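Sts-2 protein (Mus musculus, PDB 3D4I) carries an acid-dependent phosphatase activity in its C-terminal histidine phosphatase (2H-phosphatase, PGM-like) domain and interferes with CBL-mediated down-regulation of receptor-type tyrosine kinases. Local coordinates at residues G38-P43 with N56-F61. Numbering follows the deposited sequence.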
ATOM      1  N   GLY A  38     -12.133 -17.793 -19.580  1.00 30.00           N
ATOM      2  CA  GLY A  38     -12.944 -17.534 -18.386  1.00 28.20           C
ATOM      3  C   GLY A  38     -12.234 -17.624 -17.048  1.00 27.13           C
ATOM      4  O   GLY A  38     -12.874 -17.671 -15.996  1.00 26.58           O
ATOM      5  N   LYS A  39     -10.909 -17.647 -17.077  1.00 25.58           N
ATOM      6  CA  LYS A  39     -10.142 -17.790 -15.852  1.00 24.81           C
ATOM      7  C   LYS A  39      -9.645 -16.427 -15.363  1.00 23.56           C
ATOM      8  O   LYS A  39      -9.454 -15.504 -16.166  1.00 22.17           O
ATOM      9  CB  LYS A  39      -8.949 -18.712 -16.084  1.00 25.05           C
ATOM     10  CG  LYS A  39      -9.330 -20.159 -16.477  1.00 28.17           C
ATOM     11  CD  LYS A  39      -9.690 -21.044 -15.265  1.00 31.95           C
ATOM     12  CE  LYS A  39      -8.474 -21.355 -14.357  1.00 35.13           C
ATOM     13  NZ  LYS A  39      -8.696 -22.570 -13.469  1.00 34.09           N
ATOM     14  N   TYR A  40      -9.422 -16.326 -14.056  1.00 22.36           N
ATOM     15  CA  TYR A  40      -8.865 -15.100 -13.469  1.00 21.61           C
ATOM     16  C   TYR A  40      -7.367 -14.959 -13.771  1.00 21.83           C
ATOM     17  O   TYR A  40      -6.617 -15.914 -13.657  1.00 21.66           O
ATOM     18  CB  TYR A  40      -9.100 -15.064 -11.960  1.00 21.26           C
ATOM     19  CG  TYR A  40      -8.498 -13.846 -11.248  1.00 19.36           C
ATOM     20  CD1 TYR A  40      -9.111 -12.599 -11.335  1.00 17.60           C
ATOM     21  CD2 TYR A  40      -7.333 -13.958 -10.480  1.00 20.08           C
ATOM     22  CE1 TYR A  40      -8.576 -11.493 -10.706  1.00 17.26           C
ATOM     23  CE2 TYR A  40      -6.779 -12.831  -9.833  1.00 17.99           C
ATOM     24  CZ  TYR A  40      -7.419 -11.616  -9.958  1.00 18.05           C
ATOM     25  OH  TYR A  40      -6.923 -10.502  -9.330  1.00 19.74           O
ATOM     26  N   TYR A  41      -6.937 -13.759 -14.149  1.00 21.15           N
ATOM     27  CA  TYR A  41      -5.509 -13.455 -14.189  1.00 21.44           C
ATOM     28  C   TYR A  41      -5.305 -11.997 -13.778  1.00 21.11           C
ATOM     29  O   TYR A  41      -6.290 -11.255 -13.671  1.00 20.63           O
ATOM     30  CB  TYR A  41      -4.941 -13.766 -15.580  1.00 21.44           C
ATOM     31  CG  TYR A  41      -5.146 -12.682 -16.621  1.00 22.62           C
ATOM     32  CD1 TYR A  41      -6.398 -12.439 -17.185  1.00 22.89           C
ATOM     33  CD2 TYR A  41      -4.066 -11.916 -17.051  1.00 24.60           C
ATOM     34  CE1 TYR A  41      -6.568 -11.444 -18.159  1.00 23.77           C
ATOM     35  CE2 TYR A  41      -4.215 -10.936 -18.008  1.00 23.42           C
ATOM     36  CZ  TYR A  41      -5.458 -10.691 -18.543  1.00 23.69           C
ATOM     37  OH  TYR A  41      -5.545  -9.713 -19.499  1.00 23.36           O
ATOM     38  N   ARG A  42      -4.061 -11.582 -13.533  1.00 20.65           N
ATOM     39  CA  ARG A  42      -3.799 -10.211 -13.085  1.00 20.97           C
ATOM     40  C   ARG A  42      -3.215  -9.406 -14.223  1.00 20.75           C
ATOM     41  O   ARG A  42      -2.057  -9.597 -14.568  1.00 20.81           O
ATOM     42  CB  ARG A  42      -2.809 -10.156 -11.905  1.00 20.65           C
ATOM     43  CG  ARG A  42      -3.140 -10.949 -10.668  1.00 21.56           C
ATOM     44  CD  ARG A  42      -1.885 -11.079  -9.740  1.00 21.51           C
ATOM     45  NE  ARG A  42      -1.585  -9.859  -8.979  1.00 24.37           N
ATOM     46  CZ  ARG A  42      -0.459  -9.640  -8.301  1.00 23.37           C
ATOM     47  NH1 ARG A  42       0.516 -10.542  -8.285  1.00 26.22           N
ATOM     48  NH2 ARG A  42      -0.283  -8.517  -7.648  1.00 22.44           N
ATOM     49  N   PRO A  43      -4.004  -8.504 -14.823  1.00 19.82           N
ATOM     50  CA  PRO A  43      -3.441  -7.646 -15.852  1.00 19.49           C
ATOM     51  C   PRO A  43      -2.629  -6.452 -15.291  1.00 19.09           C
ATOM     52  O   PRO A  43      -2.002  -5.741 -16.067  1.00 18.19           O
ATOM     53  CB  PRO A  43      -4.684  -7.137 -16.603  1.00 19.71           C
ATOM     54  CG  PRO A  43      -5.783  -7.219 -15.604  1.00 19.87           C
ATOM     55  CD  PRO A  43      -5.447  -8.276 -14.615  1.00 20.19           C
ATOM     56  N   ASN A  56     -21.145 -20.089  -8.657  1.00 48.50           N
ATOM     57  CA  ASN A  56     -21.389 -19.560 -10.009  1.00 48.60           C
ATOM     58  C   ASN A  56     -20.128 -19.000 -10.693  1.00 48.07           C
ATOM     59  O   ASN A  56     -20.216 -18.150 -11.591  1.00 48.41           O
ATOM     60  CB  ASN A  56     -22.548 -18.532 -10.035  1.00 48.95           C
ATOM     61  CG  ASN A  56     -23.642 -18.809  -8.983  1.00 50.04           C
ATOM     62  OD1 ASN A  56     -24.278 -17.873  -8.483  1.00 50.79           O
ATOM     63  ND2 ASN A  56     -23.863 -20.084  -8.651  1.00 51.32           N
ATOM     64  N   GLY A  57     -18.961 -19.482 -10.265  1.00 47.19           N
ATOM     65  CA  GLY A  57     -17.681 -19.063 -10.844  1.00 45.95           C
ATOM     66  C   GLY A  57     -17.329 -17.596 -10.632  1.00 45.22           C
ATOM     67  O   GLY A  57     -17.826 -16.950  -9.706  1.00 45.40           O
ATOM     68  N   ILE A  58     -16.482 -17.082 -11.522  1.00 44.31           N
ATOM     69  CA  ILE A  58     -15.953 -15.708 -11.495  1.00 43.51           C
ATOM     70  C   ILE A  58     -17.019 -14.603 -11.637  1.00 42.66           C
ATOM     71  O   ILE A  58     -16.813 -13.477 -11.182  1.00 41.81           O
ATOM     72  CB  ILE A  58     -14.866 -15.549 -12.613  1.00 43.76           C
ATOM     73  CG1 ILE A  58     -13.882 -14.422 -12.313  1.00 43.75           C
ATOM     74  CG2 ILE A  58     -15.508 -15.414 -14.011  1.00 43.99           C
ATOM     75  CD1 ILE A  58     -12.720 -14.350 -13.306  1.00 43.61           C
ATOM     76  N   LYS A  59     -18.149 -14.932 -12.266  1.00 41.79           N
ATOM     77  CA  LYS A  59     -19.160 -13.929 -12.628  1.00 41.73           C
ATOM     78  C   LYS A  59     -19.867 -13.230 -11.459  1.00 40.87           C
ATOM     79  O   LYS A  59     -20.389 -12.132 -11.629  1.00 40.71           O
ATOM     80  CB  LYS A  59     -20.200 -14.513 -13.602  1.00 41.73           C
ATOM     81  CG  LYS A  59     -20.029 -14.062 -15.050  1.00 42.54           C
ATOM     82  CD  LYS A  59     -21.250 -14.444 -15.899  1.00 43.02           C
ATOM     83  CE  LYS A  59     -21.649 -13.341 -16.886  1.00 44.46           C
ATOM     84  NZ  LYS A  59     -22.332 -12.192 -16.202  1.00 45.45           N
ATOM     85  N   ASP A  60     -19.884 -13.855 -10.282  1.00 40.30           N
ATOM     86  CA  ASP A  60     -20.564 -13.271  -9.119  1.00 39.41           C
ATOM     87  C   ASP A  60     -19.816 -12.104  -8.463  1.00 37.99           C
ATOM     88  O   ASP A  60     -20.393 -11.346  -7.677  1.00 38.35           O
ATOM     89  CB  ASP A  60     -20.874 -14.357  -8.086  1.00 40.40           C
ATOM     90  CG  ASP A  60     -21.995 -15.292  -8.524  1.00 42.55           C
ATOM     91  OD1 ASP A  60     -22.658 -15.029  -9.556  1.00 44.02           O
ATOM     92  OD2 ASP A  60     -22.208 -16.308  -7.821  1.00 45.38           O
ATOM     93  N   PHE A  61     -18.532 -11.952  -8.791  1.00 35.78           N
ATOM     94  CA  PHE A  61     -17.736 -10.825  -8.307  1.00 33.77           C
ATOM     95  C   PHE A  61     -18.156  -9.493  -8.928  1.00 33.13           C
ATOM     96  O   PHE A  61     -17.829  -8.430  -8.402  1.00 33.03           O
ATOM     97  CB  PHE A  61     -16.256 -11.080  -8.553  1.00 32.59           C
ATOM     98  CG  PHE A  61     -15.688 -12.190  -7.723  1.00 32.01           C
ATOM     99  CD1 PHE A  61     -15.268 -11.959  -6.411  1.00 29.53           C
ATOM    100  CD2 PHE A  61     -15.549 -13.473  -8.257  1.00 29.32           C
ATOM    101  CE1 PHE A  61     -14.736 -12.988  -5.648  1.00 28.57           C
ATOM    102  CE2 PHE A  61     -15.003 -14.514  -7.491  1.00 28.83           C
ATOM    103  CZ  PHE A  61     -14.595 -14.275  -6.196  1.00 29.32           C
TER
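I58, in the 3-10 segment 58-61, reaches with its aliphatic branches to the backbone of G38-K39-Y40 and the base of the Y40 side chain. The apolar part centres on CD1 of I58, which lies 3.9 Å from CB of Y40 and comes to the tyrosine ring at its edge, near the ring plane. CG1 of I58 stands anti to its backbone N (chi1 -156°) and CD1 continues the extended chain (chi2 173°), which carries the methyl to the K39-Y40 backbone. Contacts with main-chain atoms complete the interface: CD1 of I58 sits 3.9 Å from N of Y40 and 4.2 Å from C of K39, while the other branch, CG2 of I58, lies 4.0 Å from O of G38. No hydrogen bond joins the two segments. F61 N to I58 O is a weak bond of 3.3 Å inside the 3-10 segment, and Y40 OH is bound by the carbonyl of P48, outside both segments. I58 also touches L30 of helix 29-32, and F61 packs on W29 of the same helix. The two segments belong to one long connection between helices 29-32 and 69-85, at the surface of the histidine phosphatase domain. With just 113 Å² buried in total and one isoleucine making every contact from its side, the pairing rests on van der Waals packing and carries little directional specificity.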